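Local coordinates for N utilization substance protein B homolog (Thermotoga maritima, PDB 1TZV) that probably takes part in transcription antitermination of ribosomal RNA operons by binding the boxA sequence of the RNA, at residues 49-62 with 85-97. Residues are numbered along the deposited sequence; the frame is centred on the assembly and turned at random.
Sequences RYIRGIKENLSMID and LRLATYELLFEKD
Y90 enters the 49-62 segment as a knob among Y50, G53, I54 and I61. Its CB touches both I54 CG1 and I61 CD1. With CG anti to the backbone N (chi1 164°), the ring is thrown across helix 49-56: Y90 CG still rests on I54 CG1 at 3.6 Å, CD1 and CE1 run along the backbone of G53, and Y90 CE2 comes over one face of the Y50 ring, 3.7 Å from Y50 CG. The planes of the two rings stand 58° apart. Y90 CE1 comes within 3.6 Å of G53 CA, the ring lying close against the bare backbone. At the tip, Y90 OH donates to the anti lone pair of E95 OE1 (2.6 Å). The syn lone pair of E95 OE1 takes R49 NE at 2.9 Å, while R49 NH1 bonds E95 OE2 from above the carboxylate plane, so arginine and tyrosine together fix the turn of the carboxylate. The Y50 ring meets L87 CD1 at its edge, and Y50 OH donates to E91 OE2 at 2.6 Å. A phenylalanine in place of Y50 would probably keep the ring contacts but leave buried E91 without this donor, its OE2 then relying more on R9. Beyond Y90, M60 CE abuts the edge of the F94 ring, one face of which carries N57 ND2. At the far end R86 holds D62 side-on, R86 NE to D62 OD1 (2.8 Å, 175°) and NH1 to OD2, with L58 CD1 over a guanidinium face. In this all-helical NusB fold, the 85-94 part of helix 79-94 thus runs nearly at right angles to residues 49-56 and 58-62, bridging the break at N57; helix 5-19 packs against Y50 and L87, and helix 117-134 against L85, A88 and T89.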
loop_
_atom_site.group_PDB
_atom_site.type_symbol
_atom_site.label_atom_id
_atom_site.label_comp_id
_atom_site.label_asym_id
_atom_site.label_seq_id
_atom_site.Cartn_x
_atom_site.Cartn_y
_atom_site.Cartn_z
ATOM N N ARG A 49 -1.213 -9.875 -7.449
ATOM C CA ARG A 49 -1.682 -8.832 -8.350
ATOM C C ARG A 49 -1.242 -7.452 -7.808
ATOM O O ARG A 49 -0.774 -6.585 -8.564
ATOM C CB ARG A 49 -3.215 -8.881 -8.494
ATOM C CG ARG A 49 -3.752 -7.827 -9.435
ATOM C CD ARG A 49 -5.287 -7.849 -9.571
ATOM N NE ARG A 49 -5.965 -7.488 -8.326
ATOM C CZ ARG A 49 -6.504 -8.369 -7.491
ATOM N NH1 ARG A 49 -7.087 -7.955 -6.376
ATOM N NH2 ARG A 49 -6.484 -9.665 -7.774
ATOM N N TYR A 50 -1.422 -7.251 -6.503
ATOM C CA TYR A 50 -1.002 -5.994 -5.864
ATOM C C TYR A 50 0.493 -5.720 -6.076
ATOM O O TYR A 50 0.886 -4.637 -6.520
ATOM C CB TYR A 50 -1.261 -6.029 -4.342
ATOM C CG TYR A 50 -2.623 -5.546 -3.866
ATOM C CD1 TYR A 50 -3.799 -6.200 -4.259
ATOM C CD2 TYR A 50 -2.734 -4.462 -2.982
ATOM C CE1 TYR A 50 -5.044 -5.793 -3.769
ATOM C CE2 TYR A 50 -3.978 -4.049 -2.498
ATOM C CZ TYR A 50 -5.118 -4.721 -2.886
ATOM O OH TYR A 50 -6.324 -4.351 -2.339
ATOM N N ILE A 51 1.320 -6.701 -5.740
ATOM C CA ILE A 51 2.764 -6.519 -5.874
ATOM C C ILE A 51 3.161 -6.262 -7.322
ATOM O O ILE A 51 3.972 -5.383 -7.600
ATOM C CB ILE A 51 3.512 -7.722 -5.259
ATOM C CG1 ILE A 51 3.508 -7.581 -3.727
ATOM C CG2 ILE A 51 4.942 -7.820 -5.807
ATOM C CD1 ILE A 51 4.242 -6.324 -3.185
ATOM N N ARG A 52 2.574 -6.991 -8.268
ATOM C CA ARG A 52 2.928 -6.745 -9.664
ATOM C C ARG A 52 2.434 -5.377 -10.113
ATOM O O ARG A 52 3.120 -4.690 -10.875
ATOM C CB ARG A 52 2.386 -7.855 -10.559
ATOM C CG ARG A 52 3.220 -9.119 -10.406
ATOM C CD ARG A 52 2.730 -10.276 -11.252
ATOM N NE ARG A 52 2.895 -10.059 -12.689
ATOM C CZ ARG A 52 2.590 -10.984 -13.600
ATOM N NH1 ARG A 52 2.117 -12.152 -13.196
ATOM N NH2 ARG A 52 2.748 -10.738 -14.892
ATOM N N GLY A 53 1.264 -4.974 -9.616
ATOM C CA GLY A 53 0.707 -3.677 -9.963
ATOM C C GLY A 53 1.528 -2.521 -9.424
ATOM O O GLY A 53 1.708 -1.500 -10.085
ATOM N N ILE A 54 2.035 -2.679 -8.205
ATOM C CA ILE A 54 2.847 -1.636 -7.604
ATOM C C ILE A 54 4.181 -1.582 -8.348
ATOM O O ILE A 54 4.673 -0.505 -8.669
ATOM C CB ILE A 54 3.045 -1.914 -6.102
ATOM C CG1 ILE A 54 1.696 -1.724 -5.380
ATOM C CG2 ILE A 54 4.141 -1.005 -5.530
ATOM C CD1 ILE A 54 1.643 -2.326 -3.982
ATOM N N LYS A 55 4.748 -2.741 -8.663
ATOM C CA LYS A 55 6.022 -2.750 -9.375
ATOM C C LYS A 55 5.899 -2.117 -10.761
ATOM O O LYS A 55 6.746 -1.318 -11.160
ATOM C CB LYS A 55 6.551 -4.187 -9.503
ATOM C CG LYS A 55 7.922 -4.256 -10.159
ATOM C CD LYS A 55 8.625 -5.585 -9.933
ATOM C CE LYS A 55 8.051 -6.700 -10.776
ATOM N NZ LYS A 55 8.947 -7.892 -10.757
ATOM N N GLU A 56 4.831 -2.457 -11.475
ATOM C CA GLU A 56 4.583 -1.950 -12.826
ATOM C C GLU A 56 4.285 -0.457 -12.884
ATOM O O GLU A 56 4.595 0.208 -13.873
ATOM C CB GLU A 56 3.413 -2.722 -13.458
ATOM C CG GLU A 56 2.645 -1.975 -14.554
ATOM C CD GLU A 56 3.446 -1.760 -15.827
ATOM O OE1 GLU A 56 2.963 -1.020 -16.710
ATOM O OE2 GLU A 56 4.551 -2.330 -15.953
ATOM N N ASN A 57 3.687 0.071 -11.824
ATOM C CA ASN A 57 3.317 1.483 -11.785
ATOM C C ASN A 57 4.117 2.294 -10.741
ATOM O O ASN A 57 3.709 3.396 -10.389
ATOM C CB ASN A 57 1.822 1.596 -11.466
ATOM C CG ASN A 57 0.927 1.003 -12.552
ATOM O OD1 ASN A 57 0.729 1.607 -13.610
ATOM N ND2 ASN A 57 0.376 -0.176 -12.286
ATOM N N LEU A 58 5.255 1.784 -10.285
ATOM C CA LEU A 58 5.996 2.459 -9.216
ATOM C C LEU A 58 6.328 3.923 -9.473
ATOM O O LEU A 58 6.111 4.769 -8.612
ATOM C CB LEU A 58 7.283 1.698 -8.881
ATOM C CG LEU A 58 7.932 2.160 -7.573
ATOM C CD1 LEU A 58 6.985 1.921 -6.413
ATOM C CD2 LEU A 58 9.246 1.435 -7.349
ATOM N N SER A 59 6.852 4.234 -10.653
ATOM C CA SER A 59 7.202 5.617 -10.967
ATOM C C SER A 59 5.992 6.533 -10.922
ATOM O O SER A 59 6.051 7.621 -10.342
ATOM C CB SER A 59 7.848 5.706 -12.354
ATOM O OG SER A 59 9.087 5.028 -12.376
ATOM N N MET A 60 4.902 6.114 -11.552
ATOM C CA MET A 60 3.699 6.927 -11.570
ATOM C C MET A 60 3.141 7.094 -10.151
ATOM O O MET A 60 2.702 8.170 -9.770
ATOM C CB MET A 60 2.667 6.287 -12.505
ATOM C CG MET A 60 1.323 6.980 -12.548
ATOM S SD MET A 60 0.275 6.402 -11.206
ATOM C CE MET A 60 -0.239 4.841 -11.830
ATOM N N ILE A 61 3.173 6.022 -9.365
ATOM C CA ILE A 61 2.667 6.070 -7.987
ATOM C C ILE A 61 3.524 7.013 -7.129
ATOM O O ILE A 61 2.992 7.893 -6.433
ATOM C CB ILE A 61 2.632 4.638 -7.373
ATOM C CG1 ILE A 61 1.510 3.831 -8.022
ATOM C CG2 ILE A 61 2.424 4.696 -5.868
ATOM C CD1 ILE A 61 1.607 2.353 -7.737
ATOM N N ASP A 62 4.846 6.848 -7.177
ATOM C CA ASP A 62 5.737 7.705 -6.395
ATOM C C ASP A 62 5.609 9.171 -6.814
ATOM O O ASP A 62 5.552 10.063 -5.967
ATOM C CB ASP A 62 7.199 7.258 -6.560
ATOM C CG ASP A 62 7.531 6.029 -5.748
ATOM O OD1 ASP A 62 6.643 5.487 -5.051
ATOM O OD2 ASP A 62 8.715 5.589 -5.800
ATOM N N LEU A 85 2.007 4.494 1.817
ATOM C CA LEU A 85 1.473 5.417 0.818
ATOM C C LEU A 85 1.462 4.784 -0.566
ATOM O O LEU A 85 0.491 4.930 -1.321
ATOM C CB LEU A 85 2.259 6.736 0.826
ATOM C CG LEU A 85 2.011 7.599 2.072
ATOM C CD1 LEU A 85 2.969 8.799 2.053
ATOM C CD2 LEU A 85 0.555 8.095 2.125
ATOM N N ARG A 86 2.509 4.054 -0.930
ATOM C CA ARG A 86 2.544 3.384 -2.234
ATOM C C ARG A 86 1.414 2.358 -2.349
ATOM O O ARG A 86 0.684 2.317 -3.353
ATOM C CB ARG A 86 3.878 2.654 -2.449
ATOM C CG ARG A 86 5.034 3.563 -2.743
ATOM C CD ARG A 86 6.325 2.803 -2.566
ATOM N NE ARG A 86 7.421 3.495 -3.241
ATOM C CZ ARG A 86 8.708 3.199 -3.068
ATOM N NH1 ARG A 86 9.633 3.854 -3.757
ATOM N NH2 ARG A 86 9.063 2.288 -2.168
ATOM N N LEU A 87 1.271 1.527 -1.328
ATOM C CA LEU A 87 0.252 0.481 -1.300
ATOM C C LEU A 87 -1.166 1.052 -1.381
ATOM O O LEU A 87 -2.009 0.589 -2.174
ATOM C CB LEU A 87 0.430 -0.357 -0.022
ATOM C CG LEU A 87 -0.603 -1.435 0.330
ATOM C CD1 LEU A 87 -0.933 -2.292 -0.878
ATOM C CD2 LEU A 87 -0.042 -2.297 1.455
ATOM N N ALA A 88 -1.441 2.055 -0.561
ATOM C CA ALA A 88 -2.758 2.689 -0.548
ATOM C C ALA A 88 -3.057 3.419 -1.855
ATOM O O ALA A 88 -4.213 3.393 -2.314
ATOM C CB ALA A 88 -2.869 3.676 0.634
ATOM N N THR A 89 -2.071 4.087 -2.453
ATOM C CA THR A 89 -2.291 4.807 -3.714
ATOM C C THR A 89 -2.595 3.785 -4.810
ATOM O O THR A 89 -3.522 3.982 -5.616
ATOM C CB THR A 89 -1.067 5.682 -4.050
ATOM O OG1 THR A 89 -0.929 6.663 -3.017
ATOM C CG2 THR A 89 -1.252 6.437 -5.387
ATOM N N TYR A 90 -1.860 2.680 -4.838
ATOM C CA TYR A 90 -2.119 1.631 -5.803
ATOM C C TYR A 90 -3.555 1.140 -5.633
ATOM O O TYR A 90 -4.309 1.012 -6.604
ATOM C CB TYR A 90 -1.162 0.448 -5.579
ATOM C CG TYR A 90 -1.643 -0.793 -6.299
ATOM C CD1 TYR A 90 -1.500 -0.921 -7.696
ATOM C CD2 TYR A 90 -2.387 -1.760 -5.624
ATOM C CE1 TYR A 90 -2.107 -1.974 -8.385
ATOM C CE2 TYR A 90 -3.001 -2.818 -6.311
ATOM C CZ TYR A 90 -2.855 -2.904 -7.685
ATOM O OH TYR A 90 -3.510 -3.903 -8.378
ATOM N N GLU A 91 -3.948 0.843 -4.400
ATOM C CA GLU A 91 -5.279 0.329 -4.146
ATOM C C GLU A 91 -6.357 1.341 -4.547
ATOM O O GLU A 91 -7.366 0.971 -5.180
ATOM C CB GLU A 91 -5.410 -0.069 -2.669
ATOM C CG GLU A 91 -6.677 -0.826 -2.374
ATOM C CD GLU A 91 -6.713 -1.306 -0.942
ATOM O OE1 GLU A 91 -7.244 -0.568 -0.084
ATOM O OE2 GLU A 91 -6.204 -2.400 -0.668
ATOM N N LEU A 92 -6.157 2.596 -4.186
ATOM C CA LEU A 92 -7.083 3.677 -4.539
ATOM C C LEU A 92 -7.303 3.758 -6.062
ATOM O O LEU A 92 -8.447 3.821 -6.556
ATOM C CB LEU A 92 -6.486 5.005 -4.091
ATOM C CG LEU A 92 -7.113 6.073 -3.213
ATOM C CD1 LEU A 92 -6.135 6.460 -2.106
ATOM C CD2 LEU A 92 -7.419 7.287 -4.070
ATOM N N LEU A 93 -6.214 3.752 -6.818
ATOM C CA LEU A 93 -6.300 3.897 -8.265
ATOM C C LEU A 93 -6.714 2.677 -9.055
ATOM O O LEU A 93 -7.457 2.800 -10.041
ATOM C CB LEU A 93 -4.945 4.346 -8.816
ATOM C CG LEU A 93 -4.390 5.689 -8.370
ATOM C CD1 LEU A 93 -2.941 5.801 -8.840
ATOM C CD2 LEU A 93 -5.255 6.805 -8.943
ATOM N N PHE A 94 -6.265 1.503 -8.628
ATOM C CA PHE A 94 -6.448 0.287 -9.404
ATOM C C PHE A 94 -7.352 -0.816 -8.932
ATOM O O PHE A 94 -7.745 -1.678 -9.728
ATOM C CB PHE A 94 -5.062 -0.310 -9.669
ATOM C CG PHE A 94 -4.159 0.598 -10.445
ATOM C CD1 PHE A 94 -4.339 0.760 -11.812
ATOM C CD2 PHE A 94 -3.155 1.328 -9.815
ATOM C CE1 PHE A 94 -3.529 1.633 -12.541
ATOM C CE2 PHE A 94 -2.341 2.202 -10.532
ATOM C CZ PHE A 94 -2.531 2.358 -11.901
ATOM N N GLU A 95 -7.663 -0.834 -7.650
ATOM C CA GLU A 95 -8.512 -1.881 -7.141
ATOM C C GLU A 95 -9.910 -1.305 -7.029
ATOM O O GLU A 95 -10.285 -0.703 -6.029
ATOM C CB GLU A 95 -7.965 -2.384 -5.801
ATOM C CG GLU A 95 -6.598 -3.063 -5.979
ATOM C CD GLU A 95 -6.688 -4.395 -6.715
ATOM O OE1 GLU A 95 -5.715 -4.812 -7.364
ATOM O OE2 GLU A 95 -7.750 -5.046 -6.626
ATOM N N LYS A 96 -10.676 -1.463 -8.103
ATOM C CA LYS A 96 -12.038 -0.982 -8.111
ATOM C C LYS A 96 -12.816 -1.977 -7.279
ATOM O O LYS A 96 -12.542 -3.171 -7.339
ATOM C CB LYS A 96 -12.593 -0.941 -9.538
ATOM C CG LYS A 96 -11.862 0.016 -10.483
ATOM C CD LYS A 96 -11.638 1.400 -9.866
ATOM C CE LYS A 96 -12.803 1.819 -8.980
ATOM N NZ LYS A 96 -13.232 3.226 -9.141
ATOM N N ASP A 97 -13.769 -1.472 -6.504
ATOM C CA ASP A 97 -14.627 -2.286 -5.625
ATOM C C ASP A 97 -14.309 -1.996 -4.161
ATOM O O ASP A 97 -15.106 -2.307 -3.281
ATOM C CB ASP A 97 -14.486 -3.797 -5.864
ATOM C CG ASP A 97 -13.403 -4.427 -5.007
ATOM O OD1 ASP A 97 -13.710 -4.828 -3.863
ATOM O OD2 ASP A 97 -12.245 -4.507 -5.467
#